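Local coordinates for protein prophenoloxidase b (Marsupenaeus japonicus, PDB 3WKY) that probably works, once activated, as a type 3 copper phenoloxidase that hydroxylates monophenols and oxidises o-diphenols at a dinuclear copper centre, at residues E191-L195 and K476-L480; L221-M225 and S617-R621; M235-L240 and P581-Q585. All coordinates share one frame; numbering follows the deposited sequence. Where two conformers were deposited one is given.

Interaction 1 (E191-L195 and K476-L480); sequences EDMNL and KSNFL
M193 meets the ring of F479 at its edge, and this is the tightly packed part of the contact. M193 CG lies in the ring plane, 3.5 Å from F479 CE2, while M193 SD passes the neighbouring corner at 3.8 Å from F479 CZ. The result is a Met-aromatic contact of the in-plane kind: the sulfur stands 88° off the ring normal, facing the ring hydrogens rather than the pi cloud. M193 reaches the edge by placing CG between its backbone N and carbonyl carbon (chi1 66°); a bend at chi3 then carries M193 CE round to 4.2 Å from S477 OG. An unbranched, flexible methionine suits a path that must curve round a rigid ring.

Towards L480 the contact becomes looser and polar. The partly exposed N194 approaches obliquely, its ND2 4.1 Å from F479 CE2. D192 OD2 sits beside the same ring, 3.6 Å from F479 CD2 and near its plane, with carboxylate and ring planes 77° apart. A water spans what remains of the gap, donating to D192 OD2 at 2.7 Å and accepting from L480 N at 2.9 Å. The side-chain amide of N577 also donates to D192 OD2. The other oxygen faces the helix: D192 is its N-cap, and D192 OD1 accepts from L195 N and, weakly, from N194 N. Aspartate suits this place because its short carboxylate can cap the helix with one oxygen and join the water bridge with the other.

The capped helix 193-205 carries H199 and H203 of the copper pocket. Strand 472-481 pairs with 445-456 through F479 to T451 and S477 to K453, and with 165-169 through K476 to V168, while M193 also packs on F142 and F455.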
loop_
_atom_site.group_PDB
_atom_site.type_symbol
_atom_site.label_atom_id
_atom_site.label_comp_id
_atom_site.label_asym_id
_atom_site.label_seq_id
_atom_site.Cartn_x
_atom_site.Cartn_y
_atom_site.Cartn_z
ATOM N N GLU A 191 -34.566 -9.690 -0.233
ATOM C CA GLU A 191 -35.046 -10.418 -1.404
ATOM C C GLU A 191 -36.567 -10.610 -1.404
ATOM O O GLU A 191 -37.121 -11.177 -2.342
ATOM C CB GLU A 191 -34.310 -11.756 -1.525
ATOM C CG GLU A 191 -32.803 -11.559 -1.842
ATOM C CD GLU A 191 -31.980 -12.837 -1.773
ATOM O OE1 GLU A 191 -32.556 -13.928 -1.564
ATOM O OE2 GLU A 191 -30.738 -12.751 -1.940
ATOM N N ASP A 192 -37.234 -10.103 -0.370
ATOM C CA ASP A 192 -38.696 -10.208 -0.266
ATOM C C ASP A 192 -39.341 -9.711 -1.558
ATOM O O ASP A 192 -39.101 -8.582 -1.988
ATOM C CB ASP A 192 -39.203 -9.393 0.929
ATOM C CG ASP A 192 -40.718 -9.493 1.114
ATOM O OD1 ASP A 192 -41.465 -8.964 0.266
ATOM O OD2 ASP A 192 -41.162 -10.082 2.118
ATOM N N MET A 193 -40.128 -10.564 -2.209
ATOM C CA MET A 193 -40.641 -10.202 -3.533
ATOM C C MET A 193 -41.578 -8.996 -3.501
ATOM O O MET A 193 -41.621 -8.213 -4.454
ATOM C CB MET A 193 -41.286 -11.410 -4.231
ATOM C CG MET A 193 -42.541 -11.944 -3.568
ATOM S SD MET A 193 -43.147 -13.375 -4.508
ATOM C CE MET A 193 -41.696 -14.444 -4.470
ATOM N N ASN A 194 -42.309 -8.825 -2.403
ATOM C CA ASN A 194 -43.190 -7.674 -2.276
ATOM C C ASN A 194 -42.411 -6.372 -2.085
ATOM O O ASN A 194 -42.807 -5.314 -2.582
ATOM C CB ASN A 194 -44.166 -7.874 -1.119
ATOM C CG ASN A 194 -45.128 -9.026 -1.360
ATOM O OD1 ASN A 194 -45.651 -9.192 -2.458
ATOM N ND2 ASN A 194 -45.352 -9.834 -0.329
ATOM N N LEU A 195 -41.298 -6.446 -1.366
ATOM C CA LEU A 195 -40.472 -5.257 -1.171
ATOM C C LEU A 195 -39.822 -4.819 -2.475
ATOM O O LEU A 195 -39.781 -3.624 -2.798
ATOM C CB LEU A 195 -39.402 -5.519 -0.113
ATOM C CG LEU A 195 -38.579 -4.286 0.269
ATOM C CD1 LEU A 195 -39.467 -3.212 0.900
ATOM C CD2 LEU A 195 -37.469 -4.685 1.235
ATOM N N LYS A 476 -43.942 -21.556 -4.225
ATOM C CA LYS A 476 -44.172 -21.370 -2.803
ATOM C C LYS A 476 -42.872 -20.994 -2.109
ATOM O O LYS A 476 -41.813 -21.532 -2.425
ATOM C CB LYS A 476 -44.739 -22.657 -2.208
ATOM C CG LYS A 476 -44.815 -22.680 -0.687
ATOM C CD LYS A 476 -45.460 -23.973 -0.200
ATOM C CE LYS A 476 -45.114 -24.233 1.252
ATOM N NZ LYS A 476 -45.956 -25.315 1.829
ATOM N N SER A 477 -42.943 -20.054 -1.175
ATOM C CA SER A 477 -41.759 -19.654 -0.427
ATOM C C SER A 477 -42.174 -18.996 0.877
ATOM O O SER A 477 -43.354 -18.701 1.088
ATOM C CB SER A 477 -40.884 -18.707 -1.251
ATOM O OG SER A 477 -41.607 -17.548 -1.634
ATOM N N ASN A 478 -41.199 -18.773 1.749
ATOM C CA ASN A 478 -41.471 -18.232 3.077
ATOM C C ASN A 478 -41.286 -16.724 3.136
ATOM O O ASN A 478 -40.404 -16.173 2.477
ATOM C CB ASN A 478 -40.572 -18.912 4.108
ATOM C CG ASN A 478 -40.896 -20.380 4.272
ATOM O OD1 ASN A 478 -42.051 -20.747 4.495
ATOM N ND2 ASN A 478 -39.884 -21.231 4.144
ATOM N N PHE A 479 -42.120 -16.066 3.932
ATOM C CA PHE A 479 -42.089 -14.615 4.069
ATOM C C PHE A 479 -42.184 -14.264 5.541
ATOM O O PHE A 479 -42.878 -14.951 6.302
ATOM C CB PHE A 479 -43.311 -13.992 3.387
ATOM C CG PHE A 479 -43.318 -14.129 1.903
ATOM C CD1 PHE A 479 -43.680 -15.327 1.302
ATOM C CD2 PHE A 479 -42.976 -13.051 1.098
ATOM C CE1 PHE A 479 -43.677 -15.458 -0.085
ATOM C CE2 PHE A 479 -42.980 -13.171 -0.285
ATOM C CZ PHE A 479 -43.335 -14.378 -0.878
ATOM N N LEU A 480 -41.526 -13.183 5.946
ATOM C CA LEU A 480 -41.778 -12.651 7.281
ATOM C C LEU A 480 -43.227 -12.178 7.287
ATOM O O LEU A 480 -43.731 -11.714 6.260
ATOM C CB LEU A 480 -40.850 -11.475 7.585
ATOM C CG LEU A 480 -40.883 -11.062 9.050
ATOM C CD1 LEU A 480 -40.177 -12.136 9.854
ATOM C CD2 LEU A 480 -40.277 -9.681 9.292
HETATM O O HOH W 1 -40.008 -11.763 3.927
#

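Interaction 2 (L221-M225 and S617-R621); sequences LFYYM and SFCGR
F618 and L221 bury the most surface here, and the loop wraps the leucine with backbone rather than side chains. L221 lies against three consecutive carbonyls. L221 CD1 is 3.6 Å from S617 O and L221 CG 3.5 Å from F618 O; L221 CD2 comes to 3.3 Å from C619 O. A compact branched side chain suits this niche, because it fills the curve of the loop without competing for its carbonyls, two of which are taken elsewhere: F618 O by W202 NE1 and C619 O by N206 ND2. At G620 the chain turns with a positive phi of 70°, a conformation glycine adopts easily, and with no side chain on that side the backbone leaves room for L221 CD2.

Helix 218-239 belongs to the copper-binding helical core of the hemocyanin family, and H226, next after M225, lines the Cu2-O2 pocket; the loop comes from the Ig-like region and is tied to C572 by the disulfide of C619.

The F618 side chain makes the second half of the contact. Its ring turns an edge toward the face of Y224 in an offset edge-to-face pair, centroids 6.0 Å apart and planes at 71°. Y224 CG, anti to the backbone N (chi1 -170°), carries its ring toward F618. M225 CG packs 4.0 Å from F618 CB. The polar ends of Y224 and S617 converge on E529, whose OE1 bonds Y224 OH and whose OE2 bonds S617 OG.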
loop_
_atom_site.group_PDB
_atom_site.type_symbol
_atom_site.label_atom_id
_atom_site.label_comp_id
_atom_site.label_asym_id
_atom_site.label_seq_id
_atom_site.Cartn_x
_atom_site.Cartn_y
_atom_site.Cartn_z
ATOM N N LEU A 221 -39.984 13.283 -1.734
ATOM C CA LEU A 221 -40.529 11.940 -1.577
ATOM C C LEU A 221 -39.456 10.889 -1.850
ATOM O O LEU A 221 -39.450 9.834 -1.216
ATOM C CB LEU A 221 -41.720 11.724 -2.516
ATOM C CG LEU A 221 -42.638 10.539 -2.206
ATOM C CD1 LEU A 221 -43.476 10.777 -0.938
ATOM C CD2 LEU A 221 -43.553 10.251 -3.398
ATOM N N PHE A 222 -38.574 11.173 -2.812
ATOM C CA PHE A 222 -37.413 10.307 -3.054
ATOM C C PHE A 222 -36.621 10.141 -1.754
ATOM O O PHE A 222 -36.375 9.016 -1.303
ATOM C CB PHE A 222 -36.543 10.875 -4.164
ATOM C CG PHE A 222 -35.240 10.144 -4.338
ATOM C CD1 PHE A 222 -35.221 8.877 -4.884
ATOM C CD2 PHE A 222 -34.045 10.726 -3.932
ATOM C CE1 PHE A 222 -34.019 8.184 -5.037
ATOM C CE2 PHE A 222 -32.827 10.040 -4.094
ATOM C CZ PHE A 222 -32.822 8.778 -4.640
ATOM N N TYR A 223 -36.254 11.259 -1.136
ATOM C CA TYR A 223 -35.625 11.225 0.181
ATOM C C TYR A 223 -36.433 10.411 1.185
ATOM O O TYR A 223 -35.891 9.530 1.850
ATOM C CB TYR A 223 -35.435 12.646 0.725
ATOM C CG TYR A 223 -35.499 12.717 2.228
ATOM C CD1 TYR A 223 -34.481 12.179 3.016
ATOM C CD2 TYR A 223 -36.576 13.334 2.872
ATOM C CE1 TYR A 223 -34.540 12.245 4.417
ATOM C CE2 TYR A 223 -36.637 13.401 4.257
ATOM C CZ TYR A 223 -35.618 12.862 5.023
ATOM O OH TYR A 223 -35.677 12.936 6.401
ATOM N N TYR A 224 -37.727 10.713 1.301
ATOM C CA TYR A 224 -38.524 10.197 2.403
ATOM C C TYR A 224 -38.750 8.699 2.313
ATOM O O TYR A 224 -38.622 7.994 3.308
ATOM C CB TYR A 224 -39.871 10.922 2.462
ATOM C CG TYR A 224 -40.658 10.618 3.717
ATOM C CD1 TYR A 224 -40.129 10.896 4.975
ATOM C CD2 TYR A 224 -41.938 10.075 3.643
ATOM C CE1 TYR A 224 -40.865 10.642 6.145
ATOM C CE2 TYR A 224 -42.680 9.811 4.810
ATOM C CZ TYR A 224 -42.136 10.099 6.046
ATOM O OH TYR A 224 -42.867 9.841 7.195
ATOM N N MET A 225 -39.091 8.200 1.128
ATOM C CA MET A 225 -39.334 6.777 1.010
ATOM C C MET A 225 -38.031 6.031 1.298
ATOM O O MET A 225 -38.021 5.043 2.034
ATOM C CB MET A 225 -39.893 6.410 -0.373
ATOM C CG MET A 225 -40.165 4.899 -0.535
ATOM S SD MET A 225 -38.664 3.901 -0.859
ATOM C CE MET A 225 -38.734 3.752 -2.634
ATOM N N SER A 617 -48.464 6.670 1.751
ATOM C CA SER A 617 -47.800 7.945 2.010
ATOM C C SER A 617 -46.354 7.953 1.480
ATOM O O SER A 617 -45.769 9.018 1.257
ATOM C CB SER A 617 -47.810 8.257 3.503
ATOM O OG SER A 617 -47.235 7.190 4.228
ATOM N N PHE A 618 -45.780 6.772 1.289
ATOM C CA PHE A 618 -44.426 6.684 0.724
ATOM C C PHE A 618 -44.443 6.916 -0.791
ATOM O O PHE A 618 -43.415 7.267 -1.386
ATOM C CB PHE A 618 -43.808 5.303 0.998
ATOM C CG PHE A 618 -43.487 5.031 2.452
ATOM C CD1 PHE A 618 -43.325 6.066 3.357
ATOM C CD2 PHE A 618 -43.317 3.724 2.895
ATOM C CE1 PHE A 618 -43.015 5.806 4.696
ATOM C CE2 PHE A 618 -43.002 3.451 4.228
ATOM C CZ PHE A 618 -42.849 4.506 5.131
ATOM N N CYS A 619 -45.606 6.713 -1.410
ATOM C CA CYS A 619 -45.742 6.761 -2.870
ATOM C C CYS A 619 -46.381 8.058 -3.354
ATOM O O CYS A 619 -46.120 8.523 -4.469
ATOM C CB CYS A 619 -46.592 5.585 -3.354
ATOM S SG CYS A 619 -45.937 3.953 -2.927
ATOM N N GLY A 620 -47.243 8.633 -2.524
ATOM C CA GLY A 620 -47.970 9.825 -2.924
ATOM C C GLY A 620 -49.010 9.534 -3.996
ATOM O O GLY A 620 -49.224 8.374 -4.373
ATOM N N ARG A 621 -49.663 10.591 -4.477
ATOM C CA ARG A 621 -50.656 10.487 -5.545
ATOM C C ARG A 621 -50.184 11.291 -6.733
ATOM O O ARG A 621 -49.869 12.473 -6.595
ATOM C CB ARG A 621 -52.015 11.037 -5.098
ATOM C CG ARG A 621 -52.683 10.285 -3.967
ATOM C CD ARG A 621 -54.122 10.753 -3.760
ATOM N NE ARG A 621 -55.105 9.846 -4.357
ATOM C CZ ARG A 621 -55.515 9.902 -5.622
ATOM N NH1 ARG A 621 -55.028 10.824 -6.443
ATOM N NH2 ARG A 621 -56.412 9.033 -6.071
#

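Interaction 3 (M235-L240 and P581-Q585); sequences MERLSL and PRGTQ
S239 OG receives G583 N at 2.9 Å and itself donates to M235 O at 2.8 Å, so one hydroxyl passes a hydrogen-bond chain from the loop into the last turn of the helix. M235 O thereby has two donors, S239 N and S239 OG, arriving from opposite faces of its carbonyl plane. Serine suits the place because its small side chain can turn back on the helix backbone and still let the loop come close; glycine suits G583 because of its positive phi (73°).

One turn earlier, E236 OE1 accepts from R582 N at 3.0 Å in a fairly straight bond (161°), the N-H coming from above the carboxylate plane. E236 CG lies roughly opposite the backbone N (chi1 -150°), and a bend at chi2 swings the carboxylate against the loop, where Y188 OH bonds OE2.

This C-terminal end of helix 218-239, from the copper-binding helical region, is received by the loop that leads into strand 588-598 of the Ig-like region. The backbone of T584 bonds that of H664, and R582 O accepts from T448 OG1.

R582 does not form a charge pair with E236; its extended chain runs past it. In the conformer given, R582 NH1 donates instead to G583 O at 2.9 Å, in the carbonyl plane, while S239 O, 3.3 Å from R582 NH1, is too poorly angled for a hydrogen bond. In that conformer L240 CD2 lies over one guanidinium face, offset toward the rim, 3.5 Å from R582 NE, an apolar cover suited to that flat group. M235 SD packs 3.9 Å from P581 CG, the two side chains lying side by side.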
loop_
_atom_site.group_PDB
_atom_site.type_symbol
_atom_site.label_atom_id
_atom_site.label_comp_id
_atom_site.label_asym_id
_atom_site.label_seq_id
_atom_site.Cartn_x
_atom_site.Cartn_y
_atom_site.Cartn_z
ATOM N N MET A 235 -33.526 -1.624 11.403
ATOM C CA MET A 235 -34.241 -2.248 12.498
ATOM C C MET A 235 -34.219 -3.756 12.346
ATOM O O MET A 235 -34.147 -4.497 13.329
ATOM C CB MET A 235 -35.679 -1.724 12.573
ATOM C CG MET A 235 -35.718 -0.230 12.716
ATOM S SD MET A 235 -37.377 0.419 13.015
ATOM C CE MET A 235 -37.052 2.090 12.493
ATOM N N GLU A 236 -34.255 -4.213 11.102
ATOM C CA GLU A 236 -34.155 -5.628 10.838
ATOM C C GLU A 236 -32.736 -6.118 11.201
ATOM O O GLU A 236 -32.572 -7.200 11.794
ATOM C CB GLU A 236 -34.492 -5.882 9.360
ATOM C CG GLU A 236 -35.108 -7.216 9.057
ATOM C CD GLU A 236 -36.551 -7.380 9.544
ATOM O OE1 GLU A 236 -37.186 -6.426 10.078
ATOM O OE2 GLU A 236 -37.045 -8.511 9.390
ATOM N N ARG A 237 -31.714 -5.326 10.866
ATOM C CA ARG A 237 -30.333 -5.709 11.198
ATOM C C ARG A 237 -30.142 -5.819 12.720
ATOM O O ARG A 237 -29.584 -6.798 13.220
ATOM C CB ARG A 237 -29.326 -4.727 10.588
ATOM C CG ARG A 237 -29.345 -4.715 9.040
ATOM C CD ARG A 237 -28.361 -3.688 8.459
ATOM N NE ARG A 237 -26.969 -4.090 8.685
ATOM C CZ ARG A 237 -26.283 -4.914 7.892
ATOM N NH1 ARG A 237 -26.849 -5.452 6.816
ATOM N NH2 ARG A 237 -25.027 -5.227 8.190
ATOM N N LEU A 238 -30.608 -4.815 13.451
ATOM C CA LEU A 238 -30.527 -4.863 14.917
ATOM C C LEU A 238 -31.256 -6.095 15.470
ATOM O O LEU A 238 -30.777 -6.732 16.418
ATOM C CB LEU A 238 -31.063 -3.567 15.553
ATOM C CG LEU A 238 -30.202 -2.316 15.306
ATOM C CD1 LEU A 238 -30.935 -1.038 15.720
ATOM C CD2 LEU A 238 -28.863 -2.410 16.043
ATOM N N SER A 239 -32.396 -6.441 14.869
ATOM C CA SER A 239 -33.149 -7.633 15.281
ATOM C C SER A 239 -32.344 -8.909 15.111
ATOM O O SER A 239 -32.624 -9.919 15.750
ATOM C CB SER A 239 -34.452 -7.775 14.481
ATOM O OG SER A 239 -35.321 -6.674 14.691
ATOM N N LEU A 240 -31.353 -8.868 14.226
ATOM C CA LEU A 240 -30.598 -10.052 13.862
ATOM C C LEU A 240 -29.185 -10.045 14.464
ATOM O O LEU A 240 -28.335 -10.858 14.081
ATOM C CB LEU A 240 -30.513 -10.121 12.330
ATOM C CG LEU A 240 -31.840 -10.424 11.632
ATOM C CD1 LEU A 240 -31.776 -10.067 10.137
ATOM C CD2 LEU A 240 -32.159 -11.887 11.791
ATOM N N PRO A 581 -41.138 -4.492 12.213
ATOM C CA PRO A 581 -39.756 -5.012 12.239
ATOM C C PRO A 581 -39.713 -6.393 12.902
ATOM O O PRO A 581 -40.543 -6.677 13.762
ATOM C CB PRO A 581 -39.012 -3.983 13.098
ATOM C CG PRO A 581 -39.773 -2.696 12.876
ATOM C CD PRO A 581 -41.236 -3.136 12.786
ATOM N N ARG A 582 -38.766 -7.237 12.502
ATOM C CA ARG A 582 -38.688 -8.620 12.991
ATOM C C ARG A 582 -38.716 -8.733 14.511
ATOM O O ARG A 582 -39.457 -9.554 15.070
ATOM C CB ARG A 582 -37.415 -9.297 12.463
ATOM C CG ARG A 582 -37.215 -10.751 12.900
ATOM C CD ARG A 582 -35.760 -11.164 12.631
ATOM N NE ARG A 582 -35.439 -12.564 12.926
ATOM C CZ ARG A 582 -35.036 -13.024 14.113
ATOM N NH1 ARG A 582 -34.931 -12.212 15.159
ATOM N NH2 ARG A 582 -34.748 -14.314 14.261
ATOM N N GLY A 583 -37.915 -7.912 15.185
ATOM C CA GLY A 583 -37.771 -8.038 16.625
ATOM C C GLY A 583 -36.949 -9.271 16.969
ATOM O O GLY A 583 -36.375 -9.923 16.082
ATOM N N THR A 584 -36.884 -9.604 18.256
ATOM C CA THR A 584 -35.994 -10.667 18.723
ATOM C C THR A 584 -36.758 -11.719 19.512
ATOM O O THR A 584 -37.889 -11.490 19.946
ATOM C CB THR A 584 -34.883 -10.116 19.646
ATOM O OG1 THR A 584 -35.478 -9.543 20.826
ATOM C CG2 THR A 584 -34.054 -9.036 18.939
ATOM N N GLN A 585 -36.126 -12.862 19.724
ATOM C CA GLN A 585 -36.749 -13.922 20.509
ATOM C C GLN A 585 -37.056 -13.476 21.947
ATOM O O GLN A 585 -38.079 -13.868 22.516
ATOM C CB GLN A 585 -35.856 -15.162 20.496
ATOM C CG GLN A 585 -36.329 -16.300 21.378
ATOM C CD GLN A 585 -35.578 -17.583 21.091
ATOM O OE1 GLN A 585 -34.556 -17.872 21.718
ATOM N NE2 GLN A 585 -36.075 -18.356 20.131
#

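Overall arrangement
All three contacts join the copper-binding helical region to the Ig-like region, through two helices that follow each other in the chain. Interactions 2 and 3 share helix 218-239 but lie about 24 Å apart between centres: interaction 2 lies beside the active site, with the M225 side chain about 5 Å from the Cu2-O2 cluster, and interaction 3 is at the helix's far end. Interaction 1 uses the start of helix 193-205, its centre about 22 Å from that of interaction 2. Interactions 1 and 3, their centres about 17 Å apart, touch directly, L480 CD2 packing 3.4 Å from E236 OE2, so the strand and the loop meet neighbouring parts of one interface.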